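Side-chain contacts in mnemiopsin 1 (Mnemiopsis leidyi, PDB 5VP3), which is a calcium-regulated photoprotein of a ctenophore that probably emits light when calcium binds to its EF-hands: residues R12-S16 and V17-W21; A109-E112 and R113-R117; E146-K149 and T150-K153; Q159-A162 and Y163-Q167. All blocks are in the same frame, centred on the assembly; numbering follows the deposited sequence.

Contact 1. Residues R12-S16 and V17-W21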
# COMPACT_ATOMS: atom_id res chain seq x y z
N ARG A 12 -16.00 -9.22 1.01
CA ARG A 12 -16.12 -10.53 1.66
C ARG A 12 -15.91 -10.41 3.17
O ARG A 12 -16.69 -10.92 3.97
CB ARG A 12 -15.12 -11.49 1.04
CG ARG A 12 -15.21 -12.93 1.54
CD ARG A 12 -13.93 -13.67 1.13
NE ARG A 12 -13.87 -15.01 1.69
CZ ARG A 12 -12.79 -15.80 1.67
NH1 ARG A 12 -11.65 -15.39 1.10
NH2 ARG A 12 -12.84 -17.00 2.23
N TYR A 13 -14.86 -9.70 3.58
CA TYR A 13 -14.54 -9.66 5.00
C TYR A 13 -15.60 -8.90 5.79
O TYR A 13 -16.03 -9.34 6.86
CB TYR A 13 -13.17 -9.04 5.20
CG TYR A 13 -12.94 -8.67 6.60
CD1 TYR A 13 -12.78 -9.65 7.57
CD2 TYR A 13 -12.90 -7.35 6.99
CE1 TYR A 13 -12.57 -9.32 8.88
CE2 TYR A 13 -12.70 -7.00 8.31
CZ TYR A 13 -12.53 -7.99 9.25
OH TYR A 13 -12.32 -7.66 10.56
N LEU A 14 -16.02 -7.74 5.29
CA LEU A 14 -16.99 -6.95 6.02
C LEU A 14 -18.27 -7.73 6.21
O LEU A 14 -18.80 -7.81 7.32
CB LEU A 14 -17.25 -5.65 5.28
CG LEU A 14 -16.04 -4.71 5.23
CD1 LEU A 14 -16.34 -3.58 4.31
CD2 LEU A 14 -15.66 -4.20 6.66
N ARG A 15 -18.76 -8.36 5.13
CA ARG A 15 -20.01 -9.12 5.25
C ARG A 15 -19.85 -10.31 6.20
O ARG A 15 -20.80 -10.67 6.90
CB ARG A 15 -20.49 -9.60 3.88
CG ARG A 15 -20.78 -8.50 2.82
CD ARG A 15 -21.35 -7.18 3.42
NE ARG A 15 -21.60 -6.18 2.36
CZ ARG A 15 -21.45 -4.86 2.50
NH1 ARG A 15 -21.03 -4.32 3.63
NH2 ARG A 15 -21.73 -4.06 1.48
N SER A 16 -18.66 -10.90 6.26
CA SER A 16 -18.42 -12.01 7.17
C SER A 16 -18.55 -11.62 8.63
O SER A 16 -18.81 -12.50 9.47
CB SER A 16 -17.04 -12.62 6.91
OG SER A 16 -15.99 -11.77 7.37
N VAL A 17 -18.37 -10.34 8.97
CA VAL A 17 -18.51 -9.88 10.36
C VAL A 17 -19.73 -8.97 10.52
O VAL A 17 -19.83 -8.23 11.51
CB VAL A 17 -17.22 -9.18 10.85
CG1 VAL A 17 -16.04 -10.12 10.78
CG2 VAL A 17 -16.88 -7.93 10.03
N GLY A 18 -20.64 -8.97 9.55
CA GLY A 18 -21.87 -8.23 9.68
C GLY A 18 -21.74 -6.75 9.48
O GLY A 18 -22.62 -6.01 9.92
N ASN A 19 -20.68 -6.27 8.83
CA ASN A 19 -20.49 -4.84 8.65
C ASN A 19 -21.30 -4.44 7.42
O ASN A 19 -21.15 -5.05 6.36
CB ASN A 19 -19.00 -4.52 8.52
CG ASN A 19 -18.73 -3.07 8.20
OD1 ASN A 19 -19.18 -2.58 7.19
ND2 ASN A 19 -17.98 -2.39 9.05
N THR A 20 -22.19 -3.45 7.57
CA THR A 20 -23.16 -3.11 6.52
C THR A 20 -22.67 -1.99 5.60
O THR A 20 -23.48 -1.42 4.86
CB THR A 20 -24.50 -2.68 7.15
OG1 THR A 20 -24.24 -1.60 8.05
CG2 THR A 20 -25.16 -3.81 7.91
N TRP A 21 -21.39 -1.65 5.65
CA TRP A 21 -20.91 -0.44 4.99
C TRP A 21 -21.24 -0.46 3.50
O TRP A 21 -21.13 -1.50 2.83
CB TRP A 21 -19.40 -0.30 5.20
CG TRP A 21 -18.73 0.82 4.52
CD1 TRP A 21 -18.46 2.07 5.05
CD2 TRP A 21 -18.22 0.83 3.19
NE1 TRP A 21 -17.82 2.84 4.11
CE2 TRP A 21 -17.66 2.10 2.97
CE3 TRP A 21 -18.19 -0.12 2.16
CZ2 TRP A 21 -17.06 2.44 1.76
CZ3 TRP A 21 -17.60 0.23 0.97
CH2 TRP A 21 -17.04 1.49 0.77
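Two backbone carbonyls of the loop, Asn19 O and Trp21 O, are both gripped by the guanidinium of Arg15, a side chain of the last helical turn that reaches over the loop that follows. That helix, 9-16, closes with a Schellman motif: Gly18, at positive phi, is the C-prime residue, Gly18 N hydrogen-bonds to Arg15 O at 3.2 Å, and Asn19 N hydrogen-bonds to Leu14 O at 2.9 Å. Leu14 O also accepts from Val17 N, and the two donors come from opposite faces of its carbonyl plane.

A turn about its CB-CG bond (chi2 -34°) lets Arg15 reach the loop. Its end then lies edge-on to Trp21 O, which takes NH1 at 2.9 Å on a lone pair and NH2 at 3.0 Å, both within 1° of the guanidinium plane. NH1 spends its second bond on Asn19 O, 19° out of that plane.

The Leu14 and Asn19 side chains run side by side and point the same way, with Leu14 CD2 3.6 Å from Asn19 CG. Asn19 ND2 is hydrogen-bonded to Glu110 and Glu114 of helix 101-117, which also packs against Leu14 and Trp21. At the other margin, Tyr13 CE1 meets Val17 CG1 obliquely. The amide oxygen of Asn19 turns back on its own loop: Asn19 OD1 accepts from Trp21 N at 2.8 Å, an Asx turn.

Contact 2. Residues A109-E112 and R113-R117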
# COMPACT_ATOMS: atom_id res chain seq x y z
N ALA A 109 -10.45 0.58 3.09
CA ALA A 109 -10.25 1.43 4.25
C ALA A 109 -11.23 1.08 5.37
O ALA A 109 -10.86 1.10 6.55
CB ALA A 109 -10.42 2.91 3.88
N GLU A 110 -12.49 0.84 5.02
CA GLU A 110 -13.45 0.40 6.04
C GLU A 110 -13.03 -0.92 6.65
O GLU A 110 -13.15 -1.11 7.87
CB GLU A 110 -14.84 0.29 5.43
CG GLU A 110 -15.90 -0.22 6.39
CD GLU A 110 -16.23 0.73 7.53
OE1 GLU A 110 -15.96 1.94 7.42
OE2 GLU A 110 -16.77 0.25 8.56
N ALA A 111 -12.54 -1.86 5.83
CA ALA A 111 -12.10 -3.15 6.36
C ALA A 111 -10.92 -3.00 7.33
O ALA A 111 -10.86 -3.68 8.35
CB ALA A 111 -11.76 -4.09 5.21
N GLU A 112 -9.98 -2.09 7.04
CA GLU A 112 -8.93 -1.82 8.02
C GLU A 112 -9.51 -1.23 9.30
O GLU A 112 -9.04 -1.55 10.40
CB GLU A 112 -7.86 -0.87 7.43
CG GLU A 112 -6.95 -1.52 6.40
CD GLU A 112 -5.82 -2.31 7.02
OE1 GLU A 112 -4.84 -1.72 7.56
OE2 GLU A 112 -5.89 -3.55 6.95
N ARG A 113 -10.49 -0.34 9.21
CA ARG A 113 -11.11 0.18 10.43
C ARG A 113 -11.80 -0.93 11.23
O ARG A 113 -11.78 -0.93 12.47
CB ARG A 113 -12.12 1.29 10.08
CG ARG A 113 -11.41 2.62 9.67
CD ARG A 113 -12.39 3.77 9.48
NE ARG A 113 -13.38 3.52 8.42
CZ ARG A 113 -13.32 4.00 7.17
NH1 ARG A 113 -12.31 4.78 6.77
NH2 ARG A 113 -14.29 3.72 6.31
N GLU A 114 -12.43 -1.89 10.54
CA GLU A 114 -13.12 -3.00 11.22
C GLU A 114 -12.11 -3.88 11.93
O GLU A 114 -12.27 -4.23 13.10
CB GLU A 114 -13.92 -3.78 10.16
CG GLU A 114 -14.80 -4.92 10.66
CD GLU A 114 -15.89 -4.46 11.62
OE1 GLU A 114 -16.39 -3.33 11.44
OE2 GLU A 114 -16.25 -5.21 12.54
N ARG A 115 -11.03 -4.17 11.25
CA ARG A 115 -9.92 -4.86 11.83
C ARG A 115 -9.38 -4.17 13.06
O ARG A 115 -9.13 -4.80 14.02
CB ARG A 115 -8.82 -5.05 10.83
CG ARG A 115 -8.92 -6.23 9.91
CD ARG A 115 -7.82 -6.23 8.87
NE ARG A 115 -8.38 -6.75 7.69
CZ ARG A 115 -8.52 -6.13 6.56
NH1 ARG A 115 -8.03 -4.97 6.36
NH2 ARG A 115 -9.13 -6.75 5.63
N GLU A 116 -9.20 -2.88 13.01
CA GLU A 116 -8.71 -2.15 14.13
C GLU A 116 -9.61 -2.33 15.32
O GLU A 116 -9.19 -2.66 16.36
CB GLU A 116 -8.61 -0.66 13.87
CG GLU A 116 -7.45 -0.23 13.08
CD GLU A 116 -7.54 1.21 12.70
OE1 GLU A 116 -8.61 1.72 12.57
OE2 GLU A 116 -6.54 1.82 12.51
N ARG A 117 -10.87 -2.09 15.10
CA ARG A 117 -11.84 -2.19 16.15
C ARG A 117 -11.86 -3.59 16.74
O ARG A 117 -12.11 -3.76 17.86
CB ARG A 117 -13.20 -1.70 15.69
CG ARG A 117 -14.21 -2.74 15.37
CD ARG A 117 -15.60 -2.19 15.31
NE ARG A 117 -16.15 -1.99 16.60
CZ ARG A 117 -17.29 -1.37 16.81
NH1 ARG A 117 -17.97 -0.90 15.82
NH2 ARG A 117 -17.74 -1.23 18.03
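Two glutamate-arginine salt bridges, each joining residues three apart, dress different sides of one helix. Glu110 OE1 takes two nitrogens of Arg113 on a single oxygen: NH2 at 2.7 Å, on the anti side of the carboxylate, and NE at 3.2 Å, from above the carboxylate plane. Both bonds lie close to the guanidinium plane, but the two flat groups are turned 62° against each other and the chains cross at about a right angle. Arg113 turns about CG-CD (chi3 -61°), which lays its guanidinium back over the preceding turn, with Ala109 O 3.8 Å above the centre of one face. The second bridge joins Glu112 OE2 to Arg115 NH1 at 2.6 Å; its hydrogen bond is weak, the N-H...O angle being 128°.

Backbone hydrogen bonds of the alpha-helical pattern run underneath, from Arg113 N to Ala109 O, Glu114 N to Glu110 O, Arg115 N to Ala111 O and Glu116 N to Glu112 O.

In van der Waals contact, Ala111 CB lies 3.8 Å from Arg115 NH2.

Glu112 is buried, and its carboxylate also accepts from Ser122 OG and from the backbone nitrogens of Leu123 and Ile124, near the start of helix 123-135. Glu114 pairs with Arg118. Toward helix 9-16, Ala111 and Glu114 touch Tyr13, whose ring makes a cation-pi contact with Arg115, while Glu110 packs on Leu14.

Contact 3. Residues E146-K149 and T150-K153. With CD (cadmium ion), chain C.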
# COMPACT_ATOMS: atom_id res chain seq x y z
N GLU A 146 18.53 7.84 3.28
CA GLU A 146 19.00 7.23 2.03
C GLU A 146 18.26 5.93 1.75
O GLU A 146 17.82 5.68 0.62
CB GLU A 146 20.52 6.98 2.08
CG GLU A 146 21.41 8.21 1.91
CD GLU A 146 21.15 9.01 0.63
OE1 GLU A 146 20.65 8.44 -0.36
OE2 GLU A 146 21.43 10.22 0.62
N GLU A 147 18.05 5.11 2.79
CA GLU A 147 17.23 3.93 2.58
C GLU A 147 15.84 4.29 2.08
O GLU A 147 15.28 3.56 1.24
CB GLU A 147 17.22 3.08 3.86
CG GLU A 147 18.60 2.44 4.07
CD GLU A 147 18.79 1.75 5.42
OE1 GLU A 147 19.68 0.90 5.55
OE2 GLU A 147 18.08 2.05 6.37
N LEU A 148 15.27 5.42 2.51
CA LEU A 148 13.92 5.75 2.04
C LEU A 148 13.95 6.30 0.62
O LEU A 148 13.04 6.03 -0.17
CB LEU A 148 13.23 6.75 2.97
CG LEU A 148 11.79 7.09 2.57
CD1 LEU A 148 10.86 5.85 2.79
CD2 LEU A 148 11.28 8.31 3.32
N LYS A 149 15.00 7.07 0.29
CA LYS A 149 15.20 7.54 -1.07
C LYS A 149 15.25 6.37 -2.06
O LYS A 149 14.70 6.44 -3.16
CB LYS A 149 16.49 8.37 -1.16
CG LYS A 149 16.42 9.79 -0.56
CD LYS A 149 17.83 10.38 -0.32
CE LYS A 149 18.42 11.04 -1.56
NZ LYS A 149 19.81 11.51 -1.30
N THR A 150 15.97 5.31 -1.70
CA THR A 150 15.99 4.16 -2.58
C THR A 150 14.58 3.71 -2.89
O THR A 150 14.26 3.42 -4.04
CB THR A 150 16.80 3.06 -1.93
OG1 THR A 150 18.12 3.58 -1.74
CG2 THR A 150 16.84 1.83 -2.82
N MET A 151 13.71 3.70 -1.87
CA MET A 151 12.33 3.31 -2.11
C MET A 151 11.64 4.27 -3.08
O MET A 151 10.78 3.86 -3.87
CB MET A 151 11.54 3.27 -0.81
CG MET A 151 10.16 2.63 -1.01
SD MET A 151 9.02 2.67 0.39
CE MET A 151 8.31 4.28 0.22
N MET A 152 11.95 5.56 -2.96
CA MET A 152 11.37 6.53 -3.89
C MET A 152 11.83 6.23 -5.32
O MET A 152 11.03 6.25 -6.26
CB MET A 152 11.79 7.94 -3.49
CG MET A 152 11.36 8.35 -2.08
SD MET A 152 9.58 8.16 -1.99
CE MET A 152 9.21 8.38 -0.26
N LYS A 153 13.11 5.94 -5.48
CA LYS A 153 13.65 5.65 -6.80
C LYS A 153 12.98 4.43 -7.41
O LYS A 153 12.57 4.45 -8.57
CB LYS A 153 15.15 5.44 -6.68
CG LYS A 153 15.85 4.89 -7.89
CD LYS A 153 17.36 5.01 -7.71
CE LYS A 153 18.13 4.26 -8.79
NZ LYS A 153 19.60 4.47 -8.66
CD CD C . 19.17 0.94 7.94
O HOH W 1 20.38 3.27 8.58
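Leu148 sends CG anti to its backbone N (chi1 -177°), whereas Met152 folds at both chi1 and chi2 (-59° and -57°), and these turns bring Met152 CE to 4.0 Å from Leu148 CG, beside the CD2 branch. The CD1 branch is met by the other methionine, Met151 CE lying 3.9 Å from Leu148 CD1. Leu148 and Met151 also pack on helix 179-190, and Met152 on Ala162 and Phe165. With an alanine in place of Met152, the methyl beside Leu148 is missing, which would probably leave a gap between that leucine and helix 161-169.

Helix 145-154 is the outgoing helix of an EF-hand, and Glu147 at its start binds the cadmium ion through both carboxylate oxygens, OE1 at 2.4 Å and OE2 at 2.2 Å. Asp136, Asp140, Thr142 O and a water share the metal, and Asp138 N holds Glu147 OE1.

Facing helix 161-169, Lys149 NZ forms a salt bridge with Glu146 OE2 at 2.8 Å, on the syn side of the carboxylate, and NZ has a second partner in Tyr163 OH. The main chain continues the helix, with Thr150 N hydrogen-bonded to Glu146 O at 3.0 Å.

Contact 4. Residues Q159-A162 and Y163-Q167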
# COMPACT_ATOMS: atom_id res chain seq x y z
N GLN A 159 13.52 11.59 -5.69
CA GLN A 159 14.18 11.23 -4.45
C GLN A 159 14.09 12.35 -3.40
O GLN A 159 14.30 12.08 -2.21
CB GLN A 159 15.64 10.87 -4.73
CG GLN A 159 15.76 9.63 -5.58
CD GLN A 159 17.12 8.96 -5.55
OE1 GLN A 159 17.90 9.12 -4.61
NE2 GLN A 159 17.42 8.18 -6.59
N GLU A 160 13.76 13.57 -3.82
CA GLU A 160 13.55 14.67 -2.88
C GLU A 160 12.22 14.59 -2.13
O GLU A 160 12.07 15.24 -1.09
CB GLU A 160 13.64 16.02 -3.63
CG GLU A 160 12.71 16.18 -4.85
CD GLU A 160 13.08 17.37 -5.74
OE1 GLU A 160 13.48 18.43 -5.21
OE2 GLU A 160 12.97 17.24 -6.99
N ALA A 161 11.24 13.82 -2.61
CA ALA A 161 10.06 13.60 -1.79
C ALA A 161 10.43 12.91 -0.47
O ALA A 161 9.76 13.09 0.54
CB ALA A 161 9.03 12.77 -2.54
N ALA A 162 11.52 12.13 -0.47
CA ALA A 162 11.89 11.38 0.73
C ALA A 162 12.13 12.31 1.91
O ALA A 162 11.64 12.06 3.02
CB ALA A 162 13.13 10.52 0.45
N TYR A 163 12.89 13.39 1.70
CA TYR A 163 13.23 14.29 2.79
C TYR A 163 11.97 14.82 3.47
O TYR A 163 11.90 14.89 4.70
CB TYR A 163 14.11 15.44 2.29
CG TYR A 163 15.48 14.96 1.82
CD1 TYR A 163 16.50 14.66 2.74
CD2 TYR A 163 15.75 14.79 0.47
CE1 TYR A 163 17.75 14.21 2.31
CE2 TYR A 163 16.99 14.34 0.02
CZ TYR A 163 17.98 14.06 0.94
OH TYR A 163 19.20 13.61 0.47
N THR A 164 10.95 15.14 2.69
CA THR A 164 9.69 15.64 3.23
C THR A 164 9.00 14.60 4.11
O THR A 164 8.66 14.87 5.27
CB THR A 164 8.75 16.05 2.09
OG1 THR A 164 9.47 16.83 1.12
CG2 THR A 164 7.55 16.83 2.60
N PHE A 165 8.74 13.42 3.54
CA PHE A 165 8.06 12.36 4.27
C PHE A 165 8.82 11.99 5.53
O PHE A 165 8.24 11.81 6.60
CB PHE A 165 7.94 11.11 3.42
CG PHE A 165 6.96 11.21 2.31
CD1 PHE A 165 5.59 11.17 2.57
CD2 PHE A 165 7.39 11.28 0.99
CE1 PHE A 165 4.67 11.23 1.53
CE2 PHE A 165 6.48 11.34 -0.05
CZ PHE A 165 5.11 11.32 0.23
N PHE A 166 10.14 11.87 5.41
CA PHE A 166 10.96 11.46 6.52
C PHE A 166 10.83 12.44 7.67
O PHE A 166 10.48 12.07 8.79
CB PHE A 166 12.41 11.36 6.06
CG PHE A 166 13.25 10.50 6.93
CD1 PHE A 166 13.69 10.95 8.15
CD2 PHE A 166 13.59 9.23 6.52
CE1 PHE A 166 14.48 10.15 8.96
CE2 PHE A 166 14.38 8.43 7.32
CZ PHE A 166 14.82 8.90 8.56
N GLN A 167 11.10 13.72 7.40
CA GLN A 167 10.89 14.75 8.41
C GLN A 167 9.53 14.60 9.08
O GLN A 167 9.41 14.78 10.29
CB GLN A 167 11.02 16.14 7.77
CG GLN A 167 10.91 17.29 8.77
CD GLN A 167 12.25 17.97 9.03
OE1 GLN A 167 13.05 18.14 8.10
NE2 GLN A 167 12.49 18.37 10.29
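The Phe165 ring leans back over the first turn of its helix, placing CE2 3.8 Å from Ala161 CB and CD2 3.0 Å from Ala161 O. This is helix 161-169, the incoming helix of the EF-hand whose loop follows it. Ala161 O stands oblique to the ring, while Ala162 N lies at the ring edge, near its plane. A chi1 of -72° sets Phe165 CG opposite its own carbonyl carbon, and the ring therefore lies along the preceding turn. It also packs on Tyr194.

Were a serine to stand at Phe165, Ala161 CB would probably be left without the ring carbon CE2 beside it, and Tyr194 would lose a packing partner.

Tyr163 also swings back, and it presents an edge: Glu160 CA lies near its ring plane, 4.0 Å from Tyr163 CD2, with Gln159 O oblique to the ring. Its hydroxyl goes to Lys149 of helix 145-154. The Phe166 ring packs against Val145 and Leu177.

Beneath these side chains two backbone hydrogen bonds run along the helix. Phe165 N meets Ala161 O at 3.2 Å, nearly straight at 174°, and the shorter one joins Phe166 N to Ala162 O at 2.8 Å.

The contacts form two touching pairs on the protein. In the first, contact 1 lies at the surface and contact 2 is mostly buried; they meet through polar side chains, tying the end of helix 9-16 to helix 101-117. Contacts 3 and 4, both partly buried, lie on the successive helices 145-154 and 161-169 within the EF-hand pair, which touch through polar and apolar side chains alike. The chemistry differs accordingly: helix-end carbonyls taken up by backbone and arginine donors mark contact 1 and glutamate-arginine salt bridges contact 2, whereas methionine, leucine and aromatic packing marks contacts 3 and 4. Metal ligation belongs to contact 3. The centres of contacts 1 and 3 are about 37 Å apart.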